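Local coordinates for protein beta-1,3-glucosyltransferase (Paecilomyces sp. J18, PDB 5JVV) that is a fungal carbohydrate-active enzyme, probably of family 16, built as a beta-jelly-roll of two curved sheets packed face to face, at residues D13-F18 against V73-T78; T48-V53 against Y288-Y293; L85-I90 against V185-W190; C139-D144 against C230-E235. One frame throughout, in Å; residues are numbered along the deposited sequence.

In the fold
The four contacts illustrate how a jelly-roll sandwich is built from segments far apart in sequence. Interaction 1 joins helix 11-16 and strand 18-20 to strand 70-77 of one sheet; interaction 2, centred about 13 Å away, touches it through Phe14 and Leu15 and belongs to the other sheet. Interaction 3 lies in that second sheet, where strand 84-90 neighbours strand 289-297. Both its segments fall between those of interaction 2, so the C-terminal strand closes a sheet begun near the N-terminus. Interactions 1 and 2 interleave along the chain, as do 3 and 4. Interaction 4 joins two loops, centre to centre about 19 Å from interaction 3, which it touches through Gly233, and 34 Å from interaction 2.

Interaction 1: residues D13-F18 against V73-T78; sequences DFLDAF and VRLEST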
loop_
_atom_site.group_PDB
_atom_site.type_symbol
_atom_site.label_atom_id
_atom_site.label_comp_id
_atom_site.label_asym_id
_atom_site.label_seq_id
_atom_site.Cartn_x
_atom_site.Cartn_y
_atom_site.Cartn_z
ATOM N N ASP A 13 -2.885 16.569 11.532
ATOM C CA ASP A 13 -3.756 15.633 12.238
ATOM C C ASP A 13 -3.553 14.215 11.730
ATOM O O ASP A 13 -3.594 13.256 12.499
ATOM C CB ASP A 13 -5.228 16.029 12.079
ATOM C CG ASP A 13 -5.566 17.327 12.783
ATOM O OD1 ASP A 13 -4.804 17.748 13.677
ATOM O OD2 ASP A 13 -6.613 17.920 12.446
ATOM N N PHE A 14 -3.334 14.087 10.425
ATOM C CA PHE A 14 -3.033 12.794 9.835
ATOM C C PHE A 14 -1.736 12.267 10.443
ATOM O O PHE A 14 -1.698 11.156 10.960
ATOM C CB PHE A 14 -2.894 12.932 8.311
ATOM C CG PHE A 14 -2.483 11.659 7.617
ATOM C CD1 PHE A 14 -3.437 10.783 7.112
ATOM C CD2 PHE A 14 -1.131 11.353 7.459
ATOM C CE1 PHE A 14 -3.054 9.620 6.469
ATOM C CE2 PHE A 14 -0.741 10.195 6.827
ATOM C CZ PHE A 14 -1.701 9.331 6.318
ATOM N N LEU A 15 -0.671 13.058 10.379
ATOM C CA LEU A 15 0.610 12.627 10.933
ATOM C C LEU A 15 0.507 12.256 12.422
ATOM O O LEU A 15 1.114 11.274 12.869
ATOM C CB LEU A 15 1.673 13.706 10.719
ATOM C CG LEU A 15 2.086 13.952 9.269
ATOM C CD1 LEU A 15 3.001 15.164 9.172
ATOM C CD2 LEU A 15 2.763 12.710 8.678
ATOM N N ASP A 16 -0.254 13.034 13.182
ATOM C CA ASP A 16 -0.416 12.768 14.610
ATOM C C ASP A 16 -1.163 11.468 14.891
ATOM O O ASP A 16 -1.108 10.953 16.004
ATOM C CB ASP A 16 -1.156 13.924 15.294
ATOM C CG ASP A 16 -0.316 15.179 15.406
ATOM O OD1 ASP A 16 0.921 15.098 15.273
ATOM O OD2 ASP A 16 -0.897 16.256 15.652
ATOM N N ALA A 17 -1.864 10.940 13.887
ATOM C CA ALA A 17 -2.682 9.737 14.062
ATOM C C ALA A 17 -1.939 8.449 13.728
ATOM O O ALA A 17 -2.532 7.371 13.725
ATOM C CB ALA A 17 -3.953 9.843 13.231
ATOM N N PHE A 18 -0.644 8.565 13.451
ATOM C CA PHE A 18 0.175 7.398 13.135
ATOM C C PHE A 18 1.415 7.369 14.010
ATOM O O PHE A 18 1.935 8.416 14.392
ATOM C CB PHE A 18 0.603 7.416 11.656
ATOM C CG PHE A 18 -0.518 7.123 10.696
ATOM C CD1 PHE A 18 -0.673 5.848 10.174
ATOM C CD2 PHE A 18 -1.415 8.117 10.319
ATOM C CE1 PHE A 18 -1.706 5.558 9.293
ATOM C CE2 PHE A 18 -2.446 7.838 9.439
ATOM C CZ PHE A 18 -2.593 6.557 8.924
ATOM N N VAL A 73 10.002 5.901 5.543
ATOM C CA VAL A 73 9.143 5.849 6.720
ATOM C C VAL A 73 8.058 4.783 6.582
ATOM O O VAL A 73 7.708 4.339 5.468
ATOM C CB VAL A 73 8.491 7.217 7.032
ATOM C CG1 VAL A 73 9.560 8.241 7.421
ATOM C CG2 VAL A 73 7.648 7.711 5.844
ATOM N N ARG A 74 7.551 4.352 7.733
ATOM C CA ARG A 74 6.476 3.382 7.794
ATOM C C ARG A 74 5.549 3.855 8.904
ATOM O O ARG A 74 5.922 3.867 10.086
ATOM C CB ARG A 74 7.029 1.969 8.058
ATOM C CG ARG A 74 5.975 0.956 8.465
ATOM C CD ARG A 74 6.489 -0.479 8.375
ATOM N NE ARG A 74 5.672 -1.396 9.176
ATOM C CZ ARG A 74 5.645 -2.720 9.024
ATOM N NH1 ARG A 74 6.351 -3.297 8.066
ATOM N NH2 ARG A 74 4.886 -3.463 9.819
ATOM N N LEU A 75 4.362 4.297 8.508
ATOM C CA LEU A 75 3.384 4.859 9.431
ATOM C C LEU A 75 2.320 3.813 9.744
ATOM O O LEU A 75 1.764 3.211 8.835
ATOM C CB LEU A 75 2.727 6.088 8.804
ATOM C CG LEU A 75 3.491 7.409 8.923
ATOM C CD1 LEU A 75 4.841 7.337 8.225
ATOM C CD2 LEU A 75 2.663 8.571 8.374
ATOM N N GLU A 76 2.058 3.599 11.031
ATOM C CA GLU A 76 1.073 2.621 11.482
ATOM C C GLU A 76 0.057 3.348 12.354
ATOM O O GLU A 76 0.434 4.020 13.308
ATOM C CB GLU A 76 1.751 1.487 12.260
ATOM C CG GLU A 76 2.824 0.760 11.457
ATOM C CD GLU A 76 3.525 -0.329 12.236
ATOM O OE1 GLU A 76 3.311 -0.423 13.464
ATOM O OE2 GLU A 76 4.293 -1.094 11.618
ATOM N N SER A 77 -1.226 3.233 12.032
ATOM C CA SER A 77 -2.220 4.033 12.738
ATOM C C SER A 77 -2.266 3.690 14.224
ATOM O O SER A 77 -2.089 2.541 14.610
ATOM C CB SER A 77 -3.610 3.887 12.110
ATOM O OG SER A 77 -4.105 2.565 12.255
ATOM N N THR A 78 -2.471 4.707 15.054
ATOM C CA THR A 78 -2.596 4.484 16.488
ATOM C C THR A 78 -3.946 3.856 16.818
ATOM O O THR A 78 -4.027 2.950 17.647
ATOM C CB THR A 78 -2.374 5.778 17.281
ATOM O OG1 THR A 78 -3.166 6.834 16.723
ATOM C CG2 THR A 78 -0.922 6.173 17.185
HETATM O O HOH W 1 -1.984 9.082 17.604
#
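Phe14 sends its ring off helix 11-16 with CG anti to the backbone N (chi1 176°), and ring atom CE2 comes to 4.1 Å from Leu75 CD2, the two side chains crossing at roughly a right angle. One face of this ring receives Phe18 CE2, which sits 3.5 Å above the plane of the Phe14 ring and is offset toward its rim. Leu15 leaves the helix pointing away from 73-78, yet its tip turns back, so that Leu15 CD2 lies 4.2 Å from Leu75 CD2. One methyl of Leu75 thus meets both helix residues. Here helix 11-16 packs its apolar side between the sheets of the sandwich: Phe14 touches Phe243, beside strand 70-77, and Val53, Ile291 and Leu294 of the opposite sheet. At exposed Asp16 the carboxylate forms a salt bridge with Arg36, while a water donates to Asp16 O at 2.6 Å and reaches Thr78 OG1. Ala17 ends the turn by offering its carbonyl to the strand: Thr78 N donates to Ala17 O over 3.0 Å in an almost straight bond (171°), approaching from above the carbonyl plane. Phe18 then opens strand 18-20 as the antiparallel, non-hydrogen-bonded partner of Ser77. Its ring leans across the backbone of 75-77, with Phe18 CD1 only 3.3 Å from Ser77 N, and Ser77 CB makes an off-centre CH-pi contact with it. Phe18 CD1 also rests 3.7 Å from Leu75 CB. Ser77 OG bonds to Asp79 O and to Leu241 N of the adjoining strand 240-247.

Interaction 2: residues T48-V53 against Y288-Y293; sequences TSSGSV and YWEINY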
loop_
_atom_site.group_PDB
_atom_site.type_symbol
_atom_site.label_atom_id
_atom_site.label_comp_id
_atom_site.label_asym_id
_atom_site.label_seq_id
_atom_site.Cartn_x
_atom_site.Cartn_y
_atom_site.Cartn_z
ATOM N N THR A 48 2.347 19.716 2.772
ATOM C CA THR A 48 2.561 20.597 1.636
ATOM C C THR A 48 1.667 21.830 1.717
ATOM O O THR A 48 0.757 21.912 2.554
ATOM C CB THR A 48 2.296 19.897 0.293
ATOM O OG1 THR A 48 0.879 19.776 0.086
ATOM C CG2 THR A 48 2.952 18.510 0.250
ATOM N N SER A 49 1.917 22.778 0.830
ATOM C CA SER A 49 1.139 24.013 0.806
ATOM C C SER A 49 -0.321 23.789 0.402
ATOM O O SER A 49 -1.174 24.628 0.681
ATOM C CB SER A 49 1.806 25.033 -0.113
ATOM O OG SER A 49 1.839 24.567 -1.452
ATOM N N SER A 50 -0.615 22.667 -0.252
ATOM C CA SER A 50 -1.997 22.353 -0.606
ATOM C C SER A 50 -2.704 21.609 0.529
ATOM O O SER A 50 -3.905 21.324 0.449
ATOM C CB SER A 50 -2.052 21.523 -1.884
ATOM O OG SER A 50 -1.619 20.199 -1.627
ATOM N N GLY A 51 -1.966 21.297 1.591
ATOM C CA GLY A 51 -2.556 20.664 2.756
ATOM C C GLY A 51 -2.410 19.148 2.792
ATOM O O GLY A 51 -2.843 18.500 3.747
ATOM N N SER A 52 -1.792 18.579 1.761
ATOM C CA SER A 52 -1.583 17.136 1.711
ATOM C C SER A 52 -0.362 16.744 2.530
ATOM O O SER A 52 0.433 17.601 2.928
ATOM C CB SER A 52 -1.379 16.695 0.270
ATOM O OG SER A 52 -0.252 17.362 -0.264
ATOM N N VAL A 53 -0.221 15.447 2.778
ATOM C CA VAL A 53 0.928 14.914 3.490
ATOM C C VAL A 53 1.869 14.199 2.520
ATOM O O VAL A 53 1.450 13.337 1.744
ATOM C CB VAL A 53 0.480 13.947 4.608
ATOM C CG1 VAL A 53 1.683 13.202 5.187
ATOM C CG2 VAL A 53 -0.253 14.710 5.701
ATOM N N TYR A 288 7.530 8.626 -3.587
ATOM C CA TYR A 288 6.856 9.257 -2.454
ATOM C C TYR A 288 5.354 9.104 -2.502
ATOM O O TYR A 288 4.767 8.964 -3.571
ATOM C CB TYR A 288 7.213 10.746 -2.346
ATOM C CG TYR A 288 6.667 11.651 -3.437
ATOM C CD1 TYR A 288 5.423 12.263 -3.309
ATOM C CD2 TYR A 288 7.427 11.942 -4.563
ATOM C CE1 TYR A 288 4.942 13.117 -4.291
ATOM C CE2 TYR A 288 6.959 12.792 -5.550
ATOM C CZ TYR A 288 5.710 13.373 -5.406
ATOM O OH TYR A 288 5.229 14.225 -6.377
ATOM N N TRP A 289 4.747 9.112 -1.322
ATOM C CA TRP A 289 3.298 9.223 -1.190
ATOM C C TRP A 289 2.932 10.686 -1.004
ATOM O O TRP A 289 3.621 11.422 -0.288
ATOM C CB TRP A 289 2.814 8.472 0.056
ATOM C CG TRP A 289 3.037 7.010 0.036
ATOM C CD1 TRP A 289 4.139 6.341 0.481
ATOM C CD2 TRP A 289 2.113 6.011 -0.409
ATOM N NE1 TRP A 289 3.972 4.988 0.321
ATOM C CE2 TRP A 289 2.729 4.758 -0.217
ATOM C CE3 TRP A 289 0.825 6.055 -0.959
ATOM C CZ2 TRP A 289 2.112 3.563 -0.567
ATOM C CZ3 TRP A 289 0.209 4.853 -1.301
ATOM C CH2 TRP A 289 0.856 3.629 -1.102
ATOM N N GLU A 290 1.841 11.112 -1.634
ATOM C CA GLU A 290 1.232 12.391 -1.281
ATOM C C GLU A 290 -0.215 12.073 -1.000
ATOM O O GLU A 290 -0.974 11.699 -1.899
ATOM C CB GLU A 290 1.360 13.447 -2.379
ATOM C CG GLU A 290 0.792 14.789 -1.919
ATOM C CD GLU A 290 1.099 15.948 -2.850
ATOM O OE1 GLU A 290 1.928 15.790 -3.770
ATOM O OE2 GLU A 290 0.500 17.026 -2.650
ATOM N N ILE A 291 -0.588 12.186 0.265
ATOM C CA ILE A 291 -1.909 11.765 0.703
ATOM C C ILE A 291 -2.752 12.992 1.020
ATOM O O ILE A 291 -2.385 13.807 1.867
ATOM C CB ILE A 291 -1.803 10.850 1.942
ATOM C CG1 ILE A 291 -1.019 9.581 1.588
ATOM C CG2 ILE A 291 -3.192 10.504 2.486
ATOM C CD1 ILE A 291 -0.341 8.906 2.778
ATOM N N ASN A 292 -3.875 13.138 0.325
ATOM C CA ASN A 292 -4.789 14.251 0.591
ATOM C C ASN A 292 -5.556 14.066 1.891
ATOM O O ASN A 292 -5.592 14.965 2.737
ATOM C CB ASN A 292 -5.777 14.429 -0.562
ATOM C CG ASN A 292 -5.184 15.199 -1.708
ATOM O OD1 ASN A 292 -4.404 16.135 -1.504
ATOM N ND2 ASN A 292 -5.544 14.817 -2.925
ATOM N N TYR A 293 -6.190 12.910 2.047
ATOM C CA TYR A 293 -6.873 12.626 3.303
ATOM C C TYR A 293 -7.123 11.158 3.508
ATOM O O TYR A 293 -7.071 10.364 2.566
ATOM C CB TYR A 293 -8.203 13.382 3.408
ATOM C CG TYR A 293 -9.288 12.987 2.420
ATOM C CD1 TYR A 293 -10.061 11.836 2.604
ATOM C CD2 TYR A 293 -9.574 13.799 1.328
ATOM C CE1 TYR A 293 -11.079 11.504 1.706
ATOM C CE2 TYR A 293 -10.586 13.477 0.437
ATOM C CZ TYR A 293 -11.330 12.331 0.627
ATOM O OH TYR A 293 -12.337 12.016 -0.265
HETATM O O HOH W 2 -3.786 18.466 -2.481
HETATM O O HOH W 3 -3.471 15.554 4.244
#
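Glu290 reaches the loop with an extended chain, CG anti to the backbone N (chi1 -176°), and its OE2 accepts the proton of Ser52 OG at the short distance of 2.5 Å on the anti lone pair. Ser52 OG is in turn 2.7 Å from Thr48 OG1, a hydrogen bond whose proton may go to another acceptor, and Thr48 OG1 also bonds to Ser50 OG, with the direction open. Only the first of these hydroxyls bonds to the carboxylate; the other two form a relay behind it, which may help to stabilise its charge. The main chain is served separately: Val53 N donates to Ile291 O at 2.9 Å (173°), and Ile291 N returns to Val53 O at 2.8 Å in the carbonyl plane, an antiparallel hydrogen-bonded pair. Segment 48-53 forms the tip of a beta hairpin between strands 45-47 and 53-55, a type I turn from Thr48 to Gly51 with a G1 bulge. Gly51 N donates to Thr48 O, Thr48 N to Ser52 O, and Gly51 takes the positive phi (97°) that the bulge requires. Two waters bridge the segments. One donates to Asn292 OD1 at 2.6 Å and meets Ser50 OG at 2.9 Å, whereas Asn292 ND2 is held by Asp89. The other donates to Asn292 O at 2.7 Å and lies within bonding distance of Gly51 O. Opposite Asp89, Asn292 and Tyr293 make a classic bulge in strand 289-297.

Interaction 3: residues L85-I90 against V185-W190; sequences LVIADI and VYAMQW
Leu85 lies alongside Gln189, its CD2 methyl 3.6 Å from Gln189 CG and equally near Gln189 CB, both chains pointing the same way. The Gln189 amide continues past this contact to Tyr3, to whose hydroxyl NE2 is bonded. On the same face Ile87 divides its branches: Ile87 CD1 rests 3.7 Å from Ala187 CB, while the side chains of Ile87 and Val185 cross obliquely, with Ile87 CG2 3.6 Å from Val185 CG1. The other methyl of Val185 turns to the carbon base of Asp89, whose carboxylate is held by Arg202 and Asn292. Segments 85-90 and 185-190 run antiparallel at 169°, their axes approaching to 4.7 Å, within strands 84-90 and 184-190 of one jelly-roll sheet. Four backbone bonds hold the pairs Val86-Met188 and Ala88-Tyr186; the straightest, Ala88 N to Tyr186 O, spans 2.8 Å (176°) and lies nearly along the C=O axis. These two pairs point to the face packed against strand 116-121 of the other sheet. There Met188 runs out beside Val86 and bends at its last torsion (chi3 60°), setting Met188 CE 3.8 Å from Val86 CG2. The Tyr186 ring leads away from Ala88 toward Ile119 and Ile120, its hydroxyl bonded to Ser173 O.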
loop_
_atom_site.group_PDB
_atom_site.type_symbol
_atom_site.label_atom_id
_atom_site.label_comp_id
_atom_site.label_asym_id
_atom_site.label_seq_id
_atom_site.Cartn_x
_atom_site.Cartn_y
_atom_site.Cartn_z
ATOM N N LEU A 85 -15.981 1.432 6.532
ATOM C CA LEU A 85 -15.380 1.913 5.293
ATOM C C LEU A 85 -14.086 2.648 5.569
ATOM O O LEU A 85 -13.969 3.362 6.566
ATOM C CB LEU A 85 -16.307 2.890 4.576
ATOM C CG LEU A 85 -17.706 2.500 4.149
ATOM C CD1 LEU A 85 -18.294 3.670 3.373
ATOM C CD2 LEU A 85 -17.664 1.252 3.288
ATOM N N VAL A 86 -13.120 2.484 4.672
ATOM C CA VAL A 86 -11.903 3.281 4.691
ATOM C C VAL A 86 -11.786 3.977 3.338
ATOM O O VAL A 86 -11.871 3.331 2.296
ATOM C CB VAL A 86 -10.668 2.409 4.931
ATOM C CG1 VAL A 86 -9.393 3.243 4.814
ATOM C CG2 VAL A 86 -10.751 1.743 6.295
ATOM N N ILE A 87 -11.610 5.296 3.356
ATOM C CA ILE A 87 -11.481 6.070 2.126
ATOM C C ILE A 87 -10.168 6.826 2.156
ATOM O O ILE A 87 -9.963 7.675 3.019
ATOM C CB ILE A 87 -12.617 7.104 1.994
ATOM C CG1 ILE A 87 -13.981 6.423 2.158
ATOM C CG2 ILE A 87 -12.509 7.860 0.663
ATOM C CD1 ILE A 87 -14.467 5.716 0.916
ATOM N N ALA A 88 -9.269 6.514 1.228
ATOM C CA ALA A 88 -7.998 7.223 1.147
ATOM C C ALA A 88 -7.900 7.985 -0.162
ATOM O O ALA A 88 -7.906 7.376 -1.235
ATOM C CB ALA A 88 -6.845 6.254 1.271
ATOM N N ASP A 89 -7.822 9.315 -0.078
ATOM C CA ASP A 89 -7.601 10.128 -1.263
ATOM C C ASP A 89 -6.101 10.367 -1.387
ATOM O O ASP A 89 -5.499 11.056 -0.562
ATOM C CB ASP A 89 -8.403 11.440 -1.180
ATOM C CG ASP A 89 -8.232 12.317 -2.406
ATOM O OD1 ASP A 89 -7.118 12.381 -2.954
ATOM O OD2 ASP A 89 -9.219 12.982 -2.810
ATOM N N ILE A 90 -5.499 9.774 -2.419
ATOM C CA ILE A 90 -4.050 9.767 -2.585
ATOM C C ILE A 90 -3.700 10.449 -3.907
ATOM O O ILE A 90 -4.146 10.018 -4.971
ATOM C CB ILE A 90 -3.531 8.311 -2.574
ATOM C CG1 ILE A 90 -3.918 7.630 -1.256
ATOM C CG2 ILE A 90 -2.020 8.260 -2.788
ATOM C CD1 ILE A 90 -3.844 6.111 -1.293
ATOM N N VAL A 185 -8.936 7.893 -5.474
ATOM C CA VAL A 185 -9.354 7.381 -4.173
ATOM C C VAL A 185 -9.308 5.863 -4.162
ATOM O O VAL A 185 -9.785 5.225 -5.100
ATOM C CB VAL A 185 -10.789 7.834 -3.829
ATOM C CG1 VAL A 185 -11.334 7.037 -2.640
ATOM C CG2 VAL A 185 -10.819 9.334 -3.558
ATOM N N TYR A 186 -8.703 5.293 -3.118
ATOM C CA TYR A 186 -8.856 3.877 -2.815
ATOM C C TYR A 186 -9.844 3.732 -1.666
ATOM O O TYR A 186 -9.723 4.415 -0.638
ATOM C CB TYR A 186 -7.509 3.233 -2.473
ATOM C CG TYR A 186 -6.852 2.607 -3.682
ATOM C CD1 TYR A 186 -7.127 1.291 -4.030
ATOM C CD2 TYR A 186 -5.977 3.331 -4.488
ATOM C CE1 TYR A 186 -6.549 0.705 -5.127
ATOM C CE2 TYR A 186 -5.387 2.750 -5.598
ATOM C CZ TYR A 186 -5.685 1.431 -5.913
ATOM O OH TYR A 186 -5.130 0.810 -7.011
ATOM N N ALA A 187 -10.817 2.850 -1.847
ATOM C CA ALA A 187 -11.858 2.636 -0.855
ATOM C C ALA A 187 -11.934 1.167 -0.478
ATOM O O ALA A 187 -11.821 0.291 -1.336
ATOM C CB ALA A 187 -13.209 3.104 -1.385
ATOM N N MET A 188 -12.138 0.905 0.810
ATOM C CA MET A 188 -12.372 -0.455 1.284
ATOM C C MET A 188 -13.677 -0.522 2.056
ATOM O O MET A 188 -13.908 0.293 2.951
ATOM C CB MET A 188 -11.236 -0.911 2.201
ATOM C CG MET A 188 -11.535 -2.265 2.837
ATOM S SD MET A 188 -10.177 -2.986 3.781
ATOM C CE MET A 188 -9.907 -1.733 5.027
ATOM N N GLN A 189 -14.526 -1.490 1.708
ATOM C CA GLN A 189 -15.663 -1.849 2.547
ATOM C C GLN A 189 -15.388 -3.214 3.167
ATOM O O GLN A 189 -15.093 -4.173 2.454
ATOM C CB GLN A 189 -16.952 -1.923 1.741
ATOM C CG GLN A 189 -18.178 -2.204 2.604
ATOM C CD GLN A 189 -19.434 -2.446 1.790
ATOM O OE1 GLN A 189 -19.366 -2.771 0.605
ATOM N NE2 GLN A 189 -20.589 -2.293 2.428
ATOM N N TRP A 190 -15.487 -3.292 4.491
ATOM C CA TRP A 190 -15.174 -4.522 5.226
ATOM C C TRP A 190 -16.398 -4.940 6.045
ATOM O O TRP A 190 -16.831 -4.207 6.937
ATOM C CB TRP A 190 -13.955 -4.243 6.117
ATOM C CG TRP A 190 -13.562 -5.269 7.163
ATOM C CD1 TRP A 190 -14.043 -6.540 7.325
ATOM C CD2 TRP A 190 -12.578 -5.077 8.189
ATOM N NE1 TRP A 190 -13.414 -7.145 8.395
ATOM C CE2 TRP A 190 -12.518 -6.263 8.944
ATOM C CE3 TRP A 190 -11.747 -4.012 8.541
ATOM C CZ2 TRP A 190 -11.662 -6.412 10.032
ATOM C CZ3 TRP A 190 -10.890 -4.158 9.617
ATOM C CH2 TRP A 190 -10.857 -5.349 10.354
#

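Interaction 4: residues C139-D144 against C230-E235; sequences CEITSD and CDIGKE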
loop_
_atom_site.group_PDB
_atom_site.type_symbol
_atom_site.label_atom_id
_atom_site.label_comp_id
_atom_site.label_asym_id
_atom_site.label_seq_id
_atom_site.Cartn_x
_atom_site.Cartn_y
_atom_site.Cartn_z
ATOM N N CYS A 139 -9.876 -19.947 2.833
ATOM C CA CYS A 139 -10.712 -18.955 2.170
ATOM C C CYS A 139 -10.374 -18.952 0.693
ATOM O O CYS A 139 -9.241 -18.628 0.321
ATOM C CB CYS A 139 -10.414 -17.554 2.728
ATOM S SG CYS A 139 -10.878 -17.260 4.443
ATOM N N GLU A 140 -11.340 -19.310 -0.141
ATOM C CA GLU A 140 -11.203 -19.201 -1.591
ATOM C C GLU A 140 -12.104 -18.074 -2.072
ATOM O O GLU A 140 -13.307 -18.078 -1.793
ATOM C CB GLU A 140 -11.622 -20.512 -2.274
ATOM C CG GLU A 140 -11.552 -20.467 -3.808
ATOM C CD GLU A 140 -12.300 -21.605 -4.501
ATOM O OE1 GLU A 140 -12.446 -21.542 -5.748
ATOM O OE2 GLU A 140 -12.755 -22.558 -3.821
ATOM N N ILE A 141 -11.545 -17.102 -2.788
ATOM C CA ILE A 141 -12.370 -16.028 -3.342
ATOM C C ILE A 141 -12.986 -16.491 -4.664
ATOM O O ILE A 141 -12.319 -17.130 -5.489
ATOM C CB ILE A 141 -11.602 -14.693 -3.505
ATOM C CG1 ILE A 141 -10.325 -14.865 -4.339
ATOM C CG2 ILE A 141 -11.215 -14.136 -2.144
ATOM C CD1 ILE A 141 -9.669 -13.512 -4.672
ATOM N N THR A 142 -14.269 -16.200 -4.851
ATOM C CA THR A 142 -15.023 -16.752 -5.976
ATOM C C THR A 142 -15.907 -15.712 -6.663
ATOM O O THR A 142 -16.897 -16.064 -7.315
ATOM C CB THR A 142 -15.920 -17.926 -5.526
ATOM O OG1 THR A 142 -16.865 -17.468 -4.544
ATOM C CG2 THR A 142 -15.084 -19.057 -4.929
ATOM N N SER A 143 -15.552 -14.437 -6.520
ATOM C CA SER A 143 -16.379 -13.355 -7.048
ATOM C C SER A 143 -15.737 -12.641 -8.240
ATOM O O SER A 143 -15.940 -11.440 -8.428
ATOM C CB SER A 143 -16.715 -12.350 -5.937
ATOM O OG SER A 143 -17.573 -12.943 -4.970
ATOM N N ASP A 144 -14.978 -13.381 -9.050
ATOM C CA ASP A 144 -14.279 -12.802 -10.204
ATOM C C ASP A 144 -15.257 -12.237 -11.245
ATOM O O ASP A 144 -14.857 -11.525 -12.171
ATOM C CB ASP A 144 -13.298 -13.821 -10.826
ATOM C CG ASP A 144 -12.470 -13.231 -11.977
ATOM O OD1 ASP A 144 -11.495 -12.476 -11.719
ATOM O OD2 ASP A 144 -12.782 -13.540 -13.147
ATOM N N CYS A 230 -15.283 -18.536 2.690
ATOM C CA CYS A 230 -15.236 -18.263 4.117
ATOM C C CYS A 230 -15.824 -16.882 4.323
ATOM O O CYS A 230 -15.946 -16.106 3.370
ATOM C CB CYS A 230 -13.799 -18.276 4.637
ATOM S SG CYS A 230 -12.829 -16.797 4.206
ATOM N N ASP A 231 -16.187 -16.565 5.559
ATOM C CA ASP A 231 -16.550 -15.188 5.863
ATOM C C ASP A 231 -15.252 -14.389 5.970
ATOM O O ASP A 231 -14.621 -14.341 7.025
ATOM C CB ASP A 231 -17.391 -15.106 7.144
ATOM C CG ASP A 231 -18.849 -15.506 6.916
ATOM O OD1 ASP A 231 -19.314 -15.479 5.756
ATOM O OD2 ASP A 231 -19.534 -15.841 7.905
ATOM N N ILE A 232 -14.858 -13.781 4.852
ATOM C CA ILE A 232 -13.557 -13.124 4.710
ATOM C C ILE A 232 -13.282 -12.096 5.814
ATOM O O ILE A 232 -12.179 -12.018 6.359
ATOM C CB ILE A 232 -13.466 -12.430 3.321
ATOM C CG1 ILE A 232 -13.277 -13.455 2.195
ATOM C CG2 ILE A 232 -12.342 -11.407 3.281
ATOM C CD1 ILE A 232 -11.892 -14.099 2.149
ATOM N N GLY A 233 -14.293 -11.301 6.149
ATOM C CA GLY A 233 -14.088 -10.230 7.113
ATOM C C GLY A 233 -13.971 -10.687 8.556
ATOM O O GLY A 233 -13.552 -9.909 9.420
ATOM N N LYS A 234 -14.341 -11.940 8.830
ATOM C CA LYS A 234 -14.196 -12.491 10.174
ATOM C C LYS A 234 -12.793 -13.054 10.383
ATOM O O LYS A 234 -12.432 -13.476 11.484
ATOM C CB LYS A 234 -15.235 -13.585 10.440
ATOM C CG LYS A 234 -16.658 -13.100 10.631
ATOM C CD LYS A 234 -17.528 -14.264 11.112
ATOM C CE LYS A 234 -18.999 -13.906 11.151
ATOM N NZ LYS A 234 -19.788 -14.990 11.819
ATOM N N GLU A 235 -12.000 -13.051 9.318
ATOM C CA GLU A 235 -10.609 -13.491 9.398
ATOM C C GLU A 235 -9.683 -12.477 10.047
ATOM O O GLU A 235 -8.520 -12.780 10.332
ATOM C CB GLU A 235 -10.075 -13.813 8.002
ATOM C CG GLU A 235 -10.714 -15.027 7.366
ATOM C CD GLU A 235 -10.376 -16.330 8.086
ATOM O OE1 GLU A 235 -11.262 -17.210 8.152
ATOM O OE2 GLU A 235 -9.234 -16.475 8.575
#
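Different first torsions bring the two sulfurs together: Cys139 holds SG beside its backbone N and anti to the carbonyl carbon (chi1 -67°), whereas Cys230 places SG in the crowded position between backbone N and carbonyl carbon (chi1 76°). The resulting disulfide, Cys139 SG to Cys230 SG at 2.0 Å, has a chi3 of 101°, near the perpendicular twist usual for such a bond. Ile232, in the 3-10 segment 232-234, and Glu235 flank it. Ile232 brings its terminal CD1 to 3.8 Å from Cys139 CB, and Ile141 CG2 comes up to the same Ile232 methyl at 4.3 Å. Glu235, bent back at chi2, lies along the sulfur with CG and the carboxylate end alike, Glu235 CG 3.7 Å from Cys139 SG, while its OE2 is hydrogen-bonded to Gly137 N. No hydrogen bond joins 139-144 to 230-235, so the covalent bridge, the two isoleucines and the packing of Glu235 on the sulfur carry the link. The crosslink ties the loop between strands 130-134 and 150-153 to the one between strands 224-226 and 240-247; Ile141 settles on Phe226 and on Val167 of strand 165-168, and Gly233 O receives Trp190 NE1 from the end of strand 184-190.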